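YJHT (Escherichia coli, PDB 2UVK) speeds the interconversion of the alpha and beta anomers of N-acetylneuraminic acid, acting as a mutarotase built on a beta-propeller of Kelch repeats. Local coordinates at residues E209-P212 with G213-T216. Numbering follows the deposited sequence.
Sequences EAKP and GLRT
Gly213 sits at the tight end of a short beta hairpin, closed by a type II turn from Lys211 to Leu214, in the fifth Kelch repeat of the propeller. Its positive phi of 84° is what a type II turn requires at its third residue, and its N-H points at the carboxylate of Glu209, giving an almost straight bond of 3.0 Å from Gly213 N to Glu209 OE2 that arrives from above the carboxylate plane. Glu209 is the predicted proton acceptor of the enzyme, and this bond ties its carboxylate to the turn backbone.

At Leu214 the two strands pair. Leu214 N reaches back to Lys211 O at 3.0 Å, while Leu214 O takes two N-H groups, from Ala210 N at 2.7 Å and from Lys211 N at 3.3 Å. Two residues facing one make this a classic beta bulge. The Leu214 side chain lies on the same face as Lys211, and its CB packs at 3.6 Å against Lys211 CG, which chi1 of 60° places between the backbone N and the carbonyl carbon of Lys211. Tyr270 of helix 266-271 touches both side chains, and Lys211 NZ hydrogen-bonds to the carbonyls of Phe157, Lys159 and Asn275.

Arg215 pairs with Glu209 in a non-hydrogen-bonded position. The chain of Arg215 bends at chi2 and then runs alongside Glu209, bringing NH1 to 3.0 Å from Glu209 OE2 in a salt bridge. That oxygen therefore has two partners within the hairpin, the Gly213 N-H and the charged NH1. Arg215 NE hydrogen-bonds to Ala261 O, which helps fix the guanidinium. Carboxylate and guanidinium planes stand 85° apart rather than flat together, and Glu209 CG rests over one guanidinium face, offset toward its rim and 3.5 Å from Arg215 NH1.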
ATOM      1  N   GLU B 209       5.724   5.719 -15.937  1.00 13.18           N
ATOM      2  CA  GLU B 209       5.038   4.468 -16.258  1.00 13.72           C
ATOM      3  C   GLU B 209       3.699   4.424 -15.567  1.00 12.50           C
ATOM      4  O   GLU B 209       3.624   4.717 -14.377  1.00 12.63           O
ATOM      5  CB  GLU B 209       5.835   3.252 -15.783  1.00 13.91           C
ATOM      6  CG  GLU B 209       7.001   2.876 -16.657  1.00 16.76           C
ATOM      7  CD  GLU B 209       7.518   1.464 -16.334  1.00 19.04           C
ATOM      8  OE1 GLU B 209       7.520   1.086 -15.158  1.00 24.80           O
ATOM      9  OE2 GLU B 209       7.833   0.697 -17.273  1.00 25.98           O
ATOM     10  N   ALA B 210       2.628   4.063 -16.308  1.00 12.96           N
ATOM     11  CA  ALA B 210       1.331   3.733 -15.706  1.00 12.95           C
ATOM     12  C   ALA B 210       1.231   2.284 -15.262  1.00 13.36           C
ATOM     13  O   ALA B 210       0.428   1.948 -14.417  1.00 12.64           O
ATOM     14  CB  ALA B 210       0.161   4.048 -16.671  1.00 14.21           C
ATOM     15  N   LYS B 211       2.068   1.427 -15.848  1.00 13.39           N
ATOM     16  CA  LYS B 211       2.204   0.036 -15.426  1.00 14.66           C
ATOM     17  C   LYS B 211       3.509  -0.425 -16.040  1.00 13.57           C
ATOM     18  O   LYS B 211       4.050   0.266 -16.885  1.00 12.78           O
ATOM     19  CB  LYS B 211       1.038  -0.832 -15.907  1.00 15.29           C
ATOM     20  CG  LYS B 211       0.837  -0.901 -17.429  1.00 16.46           C
ATOM     21  CD  LYS B 211       0.040  -2.159 -17.836  1.00 15.99           C
ATOM     22  CE  LYS B 211       0.921  -3.399 -17.814  1.00 16.22           C
ATOM     23  NZ  LYS B 211       0.157  -4.619 -18.264  1.00 17.86           N
ATOM     24  N   PRO B 212       4.023  -1.590 -15.618  1.00 15.03           N
ATOM     25  CA  PRO B 212       5.255  -2.061 -16.258  1.00 15.82           C
ATOM     26  C   PRO B 212       5.141  -2.107 -17.779  1.00 16.58           C
ATOM     27  O   PRO B 212       4.213  -2.741 -18.290  1.00 18.16           O
ATOM     28  CB  PRO B 212       5.467  -3.421 -15.615  1.00 15.37           C
ATOM     29  CG  PRO B 212       4.839  -3.288 -14.273  1.00 15.91           C
ATOM     30  CD  PRO B 212       3.588  -2.490 -14.542  1.00 14.61           C
ATOM     31  N   GLY B 213       6.002  -1.349 -18.465  1.00 17.89           N
ATOM     32  CA  GLY B 213       6.041  -1.280 -19.929  1.00 19.03           C
ATOM     33  C   GLY B 213       5.092  -0.334 -20.650  1.00 19.33           C
ATOM     34  O   GLY B 213       5.068  -0.278 -21.890  1.00 20.76           O
ATOM     35  N   LEU B 214       4.302   0.408 -19.895  1.00 18.32           N
ATOM     36  CA  LEU B 214       3.405   1.401 -20.459  1.00 18.32           C
ATOM     37  C   LEU B 214       3.569   2.724 -19.752  1.00 17.55           C
ATOM     38  O   LEU B 214       3.384   2.802 -18.536  1.00 16.71           O
ATOM     39  CB  LEU B 214       1.974   0.945 -20.271  1.00 19.26           C
ATOM     40  CG  LEU B 214       0.914   1.919 -20.784  1.00 19.00           C
ATOM     41  CD1 LEU B 214       0.893   2.005 -22.335  1.00 19.59           C
ATOM     42  CD2 LEU B 214      -0.439   1.528 -20.218  1.00 19.08           C
ATOM     43  N   ARG B 215       3.900   3.750 -20.514  1.00 16.66           N
ATOM     44  CA  ARG B 215       4.018   5.096 -19.998  1.00 17.13           C
ATOM     45  C   ARG B 215       2.809   5.947 -20.373  1.00 17.25           C
ATOM     46  O   ARG B 215       2.010   5.581 -21.271  1.00 17.82           O
ATOM     47  CB  ARG B 215       5.278   5.724 -20.533  1.00 16.66           C
ATOM     48  CG  ARG B 215       6.546   5.124 -19.938  1.00 18.22           C
ATOM     49  CD  ARG B 215       7.468   4.633 -20.995  1.00 19.92           C
ATOM     50  NE  ARG B 215       8.699   4.076 -20.428  1.00 17.80           N
ATOM     51  CZ  ARG B 215       8.840   2.826 -19.990  1.00 20.95           C
ATOM     52  NH1 ARG B 215       7.824   1.968 -19.985  1.00 22.70           N
ATOM     53  NH2 ARG B 215      10.013   2.443 -19.497  1.00 23.44           N
ATOM     54  N   THR B 216       2.704   7.072 -19.687  1.00 17.47           N
ATOM     55  CA  THR B 216       1.696   8.100 -19.931  1.00 17.21           C
ATOM     56  C   THR B 216       2.365   9.386 -20.428  1.00 18.08           C
ATOM     57  O   THR B 216       3.500   9.681 -20.035  1.00 17.29           O
ATOM     58  CB  THR B 216       0.884   8.401 -18.667  1.00 17.35           C
ATOM     59  OG1 THR B 216      -0.132   9.369 -18.965  1.00 18.55           O
ATOM     60  CG2 THR B 216       1.757   8.951 -17.569  1.00 17.61           C
TER